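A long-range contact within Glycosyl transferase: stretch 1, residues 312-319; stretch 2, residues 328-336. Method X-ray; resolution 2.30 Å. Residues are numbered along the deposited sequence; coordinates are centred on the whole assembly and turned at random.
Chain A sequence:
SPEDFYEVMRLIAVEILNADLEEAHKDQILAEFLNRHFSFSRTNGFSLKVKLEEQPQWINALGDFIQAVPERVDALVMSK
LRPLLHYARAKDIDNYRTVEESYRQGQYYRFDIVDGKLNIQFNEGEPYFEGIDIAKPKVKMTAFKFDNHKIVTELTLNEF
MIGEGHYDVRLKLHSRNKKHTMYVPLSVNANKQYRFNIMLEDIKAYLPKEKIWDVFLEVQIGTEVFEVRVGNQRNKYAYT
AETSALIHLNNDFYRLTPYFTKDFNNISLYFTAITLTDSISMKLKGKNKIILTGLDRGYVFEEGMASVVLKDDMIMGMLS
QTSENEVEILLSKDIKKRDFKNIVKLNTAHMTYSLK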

ATOM      1  N   ASP A 312     -26.628  11.755  32.585  1.00 43.54           N
ATOM      2  CA  ASP A 312     -27.926  11.241  32.169  1.00 44.19           C
ATOM      3  C   ASP A 312     -28.506  12.044  31.006  1.00 36.22           C
ATOM      4  O   ASP A 312     -29.729  12.101  30.843  1.00 32.34           O
ATOM      5  CB  ASP A 312     -28.908  11.224  33.342  1.00 54.73           C
ATOM      6  CG  ASP A 312     -29.974  10.148  33.196  1.00 66.03           C
ATOM      7  OD1 ASP A 312     -29.636   9.038  32.729  1.00 70.43           O
ATOM      8  OD2 ASP A 312     -31.145  10.409  33.551  1.00 67.10           O
ATOM      9  N   ASP A 313     -27.656  12.656  30.186  1.00 36.17           N
ATOM     10  CA  ASP A 313     -28.136  13.459  29.067  1.00 36.49           C
ATOM     11  C   ASP A 313     -26.986  13.676  28.094  1.00 35.98           C
ATOM     12  O   ASP A 313     -25.813  13.525  28.451  1.00 35.86           O
ATOM     13  CB  ASP A 313     -28.707  14.797  29.551  1.00 39.63           C
ATOM     14  CG  ASP A 313     -29.499  15.519  28.486  1.00 40.73           C
ATOM     15  OD1 ASP A 313     -30.021  14.854  27.569  1.00 43.72           O
ATOM     16  OD2 ASP A 313     -29.607  16.758  28.572  1.00 42.24           O
ATOM     17  N   MET A 314     -27.332  14.020  26.854  1.00 33.08           N
ATOM     18  CA  MET A 314     -26.323  14.325  25.848  1.00 31.69           C
ATOM     19  C   MET A 314     -26.845  15.427  24.936  1.00 29.24           C
ATOM     20  O   MET A 314     -28.054  15.577  24.747  1.00 27.58           O
ATOM     21  CB  MET A 314     -25.910  13.061  25.057  1.00 29.77           C
ATOM     22  CG  MET A 314     -26.894  12.482  24.023  1.00 29.07           C
ATOM     23  SD  MET A 314     -26.953  13.336  22.438  1.00 36.13           S
ATOM     24  CE  MET A 314     -25.287  13.081  21.856  1.00 28.70           C
ATOM     25  N   ILE A 315     -25.921  16.225  24.403  1.00 26.20           N
ATOM     26  CA  ILE A 315     -26.249  17.345  23.527  1.00 27.97           C
ATOM     27  C   ILE A 315     -25.284  17.338  22.350  1.00 25.42           C
ATOM     28  O   ILE A 315     -24.063  17.294  22.542  1.00 24.55           O
ATOM     29  CB  ILE A 315     -26.177  18.703  24.255  1.00 30.34           C
ATOM     30  CG1 ILE A 315     -26.875  18.646  25.613  1.00 32.03           C
ATOM     31  CG2 ILE A 315     -26.804  19.798  23.393  1.00 27.98           C
ATOM     32  CD1 ILE A 315     -26.707  19.911  26.423  1.00 35.86           C
ATOM     33  N   MET A 316     -25.834  17.380  21.138  1.00 25.26           N
ATOM     34  CA  MET A 316     -25.051  17.485  19.918  1.00 23.48           C
ATOM     35  C   MET A 316     -24.683  18.939  19.653  1.00 26.82           C
ATOM     36  O   MET A 316     -25.296  19.870  20.183  1.00 30.26           O
ATOM     37  CB  MET A 316     -25.825  16.931  18.720  1.00 25.37           C
ATOM     38  CG  MET A 316     -26.098  15.431  18.762  1.00 25.27           C
ATOM     39  SD  MET A 316     -24.594  14.456  18.578  1.00 25.06           S
ATOM     40  CE  MET A 316     -23.998  15.040  16.994  1.00 21.58           C
ATOM     41  N   GLY A 317     -23.671  19.128  18.813  1.00 25.31           N
ATOM     42  CA  GLY A 317     -23.209  20.463  18.496  1.00 25.53           C
ATOM     43  C   GLY A 317     -22.395  20.455  17.221  1.00 26.80           C
ATOM     44  O   GLY A 317     -22.168  19.411  16.608  1.00 24.59           O
ATOM     45  N   MET A 318     -21.962  21.648  16.821  1.00 30.04           N
ATOM     46  CA  MET A 318     -21.096  21.828  15.662  1.00 29.25           C
ATOM     47  C   MET A 318     -19.826  22.535  16.109  1.00 26.28           C
ATOM     48  O   MET A 318     -19.891  23.619  16.700  1.00 28.48           O
ATOM     49  CB  MET A 318     -21.801  22.621  14.562  1.00 37.77           C
ATOM     50  CG  MET A 318     -22.463  21.741  13.509  1.00 50.95           C
ATOM     51  SD  MET A 318     -21.256  21.081  12.339  1.00 53.05           S
ATOM     52  CE  MET A 318     -20.511  22.606  11.768  1.00 50.35           C
ATOM     53  N   LEU A 319     -18.680  21.918  15.832  1.00 25.22           N
ATOM     54  CA  LEU A 319     -17.391  22.452  16.246  1.00 26.36           C
ATOM     55  C   LEU A 319     -16.786  23.261  15.110  1.00 28.16           C
ATOM     56  O   LEU A 319     -16.775  22.814  13.960  1.00 32.36           O
ATOM     57  CB  LEU A 319     -16.440  21.325  16.659  1.00 22.86           C
ATOM     58  CG  LEU A 319     -15.103  21.698  17.315  1.00 20.46           C
ATOM     59  CD1 LEU A 319     -14.626  20.590  18.243  1.00 19.54           C
ATOM     60  CD2 LEU A 319     -14.019  22.008  16.286  1.00 20.77           C
TER
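Stretch 2 328-336: EILLSKDIK

Stretch 2 enters as a strand, residues 328-331, and lies antiparallel beside the strand of stretch 1. The N-to-C directions differ by 137°, and the axes approach to 4.2 Å. M318 pairs with L330 at the hydrogen-bonded position. M318 N donates to L330 O at 2.9 Å, and L330 N donates to M318 O at 2.8 Å. The flanking pairs, G317 with L331 and L319 with I329, are non-hydrogen-bonded, with CA to CA distances of 3.9 and 4.3 Å. The end of the M318 side chain leads away from stretch 2. G317 leaves room for its neighbours: a CB there would clash with I329 CG2. L319 CD1 packs on I329 CG1 at 4.1 Å.

After L331 the chain is loop, but S332 N still donates to M316 O at 2.8 Å. I315 has the largest area covered in the contact. Its side chain is in m, t and points toward stretch 2. I315 CG2 lies 4.0 Å from L331 CB, I315 CG1 3.8 Å from K333 CE, and I315 CD1 4.0 Å from I335 CD1. K333 leaves sideways in an extended p, t, t, t conformation, and its end comes nearer to stretch 1. There K333 NZ forms a salt bridge with D313 OD2 at 3.4 Å, a weak hydrogen bond. Water 1 also links K333 NZ to D313 OD1.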

ATOM      1  N   GLU A 328     -15.132  26.794  19.058  1.00 29.52           N
ATOM      2  CA  GLU A 328     -16.522  26.974  19.446  1.00 28.98           C
ATOM      3  C   GLU A 328     -17.312  25.713  19.130  1.00 27.42           C
ATOM      4  O   GLU A 328     -17.210  25.169  18.025  1.00 24.21           O
ATOM      5  CB  GLU A 328     -17.146  28.174  18.735  1.00 29.67           C
ATOM      6  CG  GLU A 328     -18.645  28.280  18.938  1.00 34.55           C
ATOM      7  CD  GLU A 328     -19.283  29.285  18.009  1.00 38.74           C
ATOM      8  OE1 GLU A 328     -19.258  30.487  18.333  1.00 44.15           O
ATOM      9  OE2 GLU A 328     -19.802  28.874  16.951  1.00 40.87           O
ATOM     10  N   ILE A 329     -18.096  25.258  20.097  1.00 25.60           N
ATOM     11  CA  ILE A 329     -19.014  24.147  19.907  1.00 24.19           C
ATOM     12  C   ILE A 329     -20.412  24.730  20.029  1.00 27.42           C
ATOM     13  O   ILE A 329     -20.865  25.051  21.133  1.00 29.38           O
ATOM     14  CB  ILE A 329     -18.776  23.017  20.912  1.00 26.60           C
ATOM     15  CG1 ILE A 329     -17.368  22.436  20.726  1.00 30.84           C
ATOM     16  CG2 ILE A 329     -19.827  21.927  20.737  1.00 25.64           C
ATOM     17  CD1 ILE A 329     -16.993  21.371  21.733  1.00 30.04           C
ATOM     18  N   LEU A 330     -21.080  24.899  18.888  1.00 27.41           N
ATOM     19  CA  LEU A 330     -22.437  25.444  18.836  1.00 28.21           C
ATOM     20  C   LEU A 330     -23.418  24.314  19.115  1.00 25.55           C
ATOM     21  O   LEU A 330     -23.677  23.475  18.250  1.00 25.95           O
ATOM     22  CB  LEU A 330     -22.702  26.088  17.481  1.00 29.96           C
ATOM     23  CG  LEU A 330     -24.105  26.644  17.234  1.00 33.46           C
ATOM     24  CD1 LEU A 330     -24.432  27.736  18.243  1.00 35.28           C
ATOM     25  CD2 LEU A 330     -24.249  27.161  15.805  1.00 29.70           C
ATOM     26  N   LEU A 331     -23.973  24.295  20.326  1.00 24.16           N
ATOM     27  CA  LEU A 331     -24.841  23.209  20.756  1.00 26.03           C
ATOM     28  C   LEU A 331     -26.209  23.297  20.085  1.00 31.51           C
ATOM     29  O   LEU A 331     -26.640  24.356  19.620  1.00 35.05           O
ATOM     30  CB  LEU A 331     -25.012  23.234  22.274  1.00 25.93           C
ATOM     31  CG  LEU A 331     -23.751  23.015  23.100  1.00 25.03           C
ATOM     32  CD1 LEU A 331     -24.059  23.210  24.569  1.00 26.53           C
ATOM     33  CD2 LEU A 331     -23.208  21.620  22.844  1.00 27.00           C
ATOM     34  N   SER A 332     -26.904  22.156  20.054  1.00 28.30           N
ATOM     35  CA  SER A 332     -28.226  22.084  19.443  1.00 33.30           C
ATOM     36  C   SER A 332     -29.325  22.631  20.342  1.00 33.96           C
ATOM     37  O   SER A 332     -30.450  22.826  19.867  1.00 29.40           O
ATOM     38  CB  SER A 332     -28.557  20.640  19.071  1.00 39.29           C
ATOM     39  OG  SER A 332     -28.760  19.857  20.234  1.00 45.97           O
ATOM     40  N   LYS A 333     -29.032  22.874  21.618  1.00 34.75           N
ATOM     41  CA  LYS A 333     -29.999  23.449  22.541  1.00 38.53           C
ATOM     42  C   LYS A 333     -29.242  24.184  23.639  1.00 40.53           C
ATOM     43  O   LYS A 333     -28.012  24.138  23.713  1.00 39.09           O
ATOM     44  CB  LYS A 333     -30.915  22.374  23.137  1.00 37.06           C
ATOM     45  CG  LYS A 333     -30.209  21.427  24.092  1.00 35.60           C
ATOM     46  CD  LYS A 333     -31.204  20.546  24.831  1.00 40.76           C
ATOM     47  CE  LYS A 333     -30.513  19.747  25.922  1.00 48.97           C
ATOM     48  NZ  LYS A 333     -31.477  18.943  26.730  1.00 52.89           N
ATOM     49  N   ASP A 334     -29.994  24.867  24.496  1.00 40.97           N
ATOM     50  CA  ASP A 334     -29.389  25.569  25.618  1.00 38.16           C
ATOM     51  C   ASP A 334     -28.918  24.581  26.681  1.00 35.77           C
ATOM     52  O   ASP A 334     -29.493  23.503  26.862  1.00 38.29           O
ATOM     53  CB  ASP A 334     -30.383  26.553  26.239  1.00 40.54           C
ATOM     54  CG  ASP A 334     -30.551  27.813  25.416  1.00 44.56           C
ATOM     55  OD1 ASP A 334     -29.752  28.032  24.483  1.00 45.08           O
ATOM     56  OD2 ASP A 334     -31.481  28.593  25.712  1.00 49.62           O
ATOM     57  N   ILE A 335     -27.865  24.957  27.395  1.00 27.00           N
ATOM     58  CA  ILE A 335     -27.391  24.180  28.530  1.00 33.19           C
ATOM     59  C   ILE A 335     -27.297  25.107  29.734  1.00 37.30           C
ATOM     60  O   ILE A 335     -26.700  26.187  29.651  1.00 38.69           O
ATOM     61  CB  ILE A 335     -26.044  23.486  28.242  1.00 34.74           C
ATOM     62  CG1 ILE A 335     -25.608  22.652  29.452  1.00 38.73           C
ATOM     63  CG2 ILE A 335     -24.965  24.493  27.833  1.00 34.30           C
ATOM     64  CD1 ILE A 335     -24.423  21.745  29.172  1.00 38.57           C
ATOM     65  N   LYS A 336     -27.922  24.704  30.837  1.00 38.68           N
ATOM     66  CA  LYS A 336     -27.855  25.495  32.055  1.00 42.50           C
ATOM     67  C   LYS A 336     -26.437  25.485  32.612  1.00 44.09           C
ATOM     68  O   LYS A 336     -25.684  24.522  32.438  1.00 42.95           O
ATOM     69  CB  LYS A 336     -28.839  24.960  33.095  1.00 46.13           C
ATOM     70  CG  LYS A 336     -30.294  25.087  32.675  1.00 50.11           C
ATOM     71  CD  LYS A 336     -31.228  24.450  33.686  1.00 55.79           C
ATOM     72  CE  LYS A 336     -32.683  24.649  33.289  1.00 60.28           C
ATOM     73  NZ  LYS A 336     -32.979  24.057  31.952  1.00 62.11           N
TER
HETATM   74  O   HOH W   1     -32.442  16.021  26.597  1.00 46.02           O
HETATM   75  O   HOH W   2     -28.987  17.125  21.007  1.00 27.64           O
HETATM   76  O   HOH W   3     -19.462  26.411  15.738  1.00 26.14           O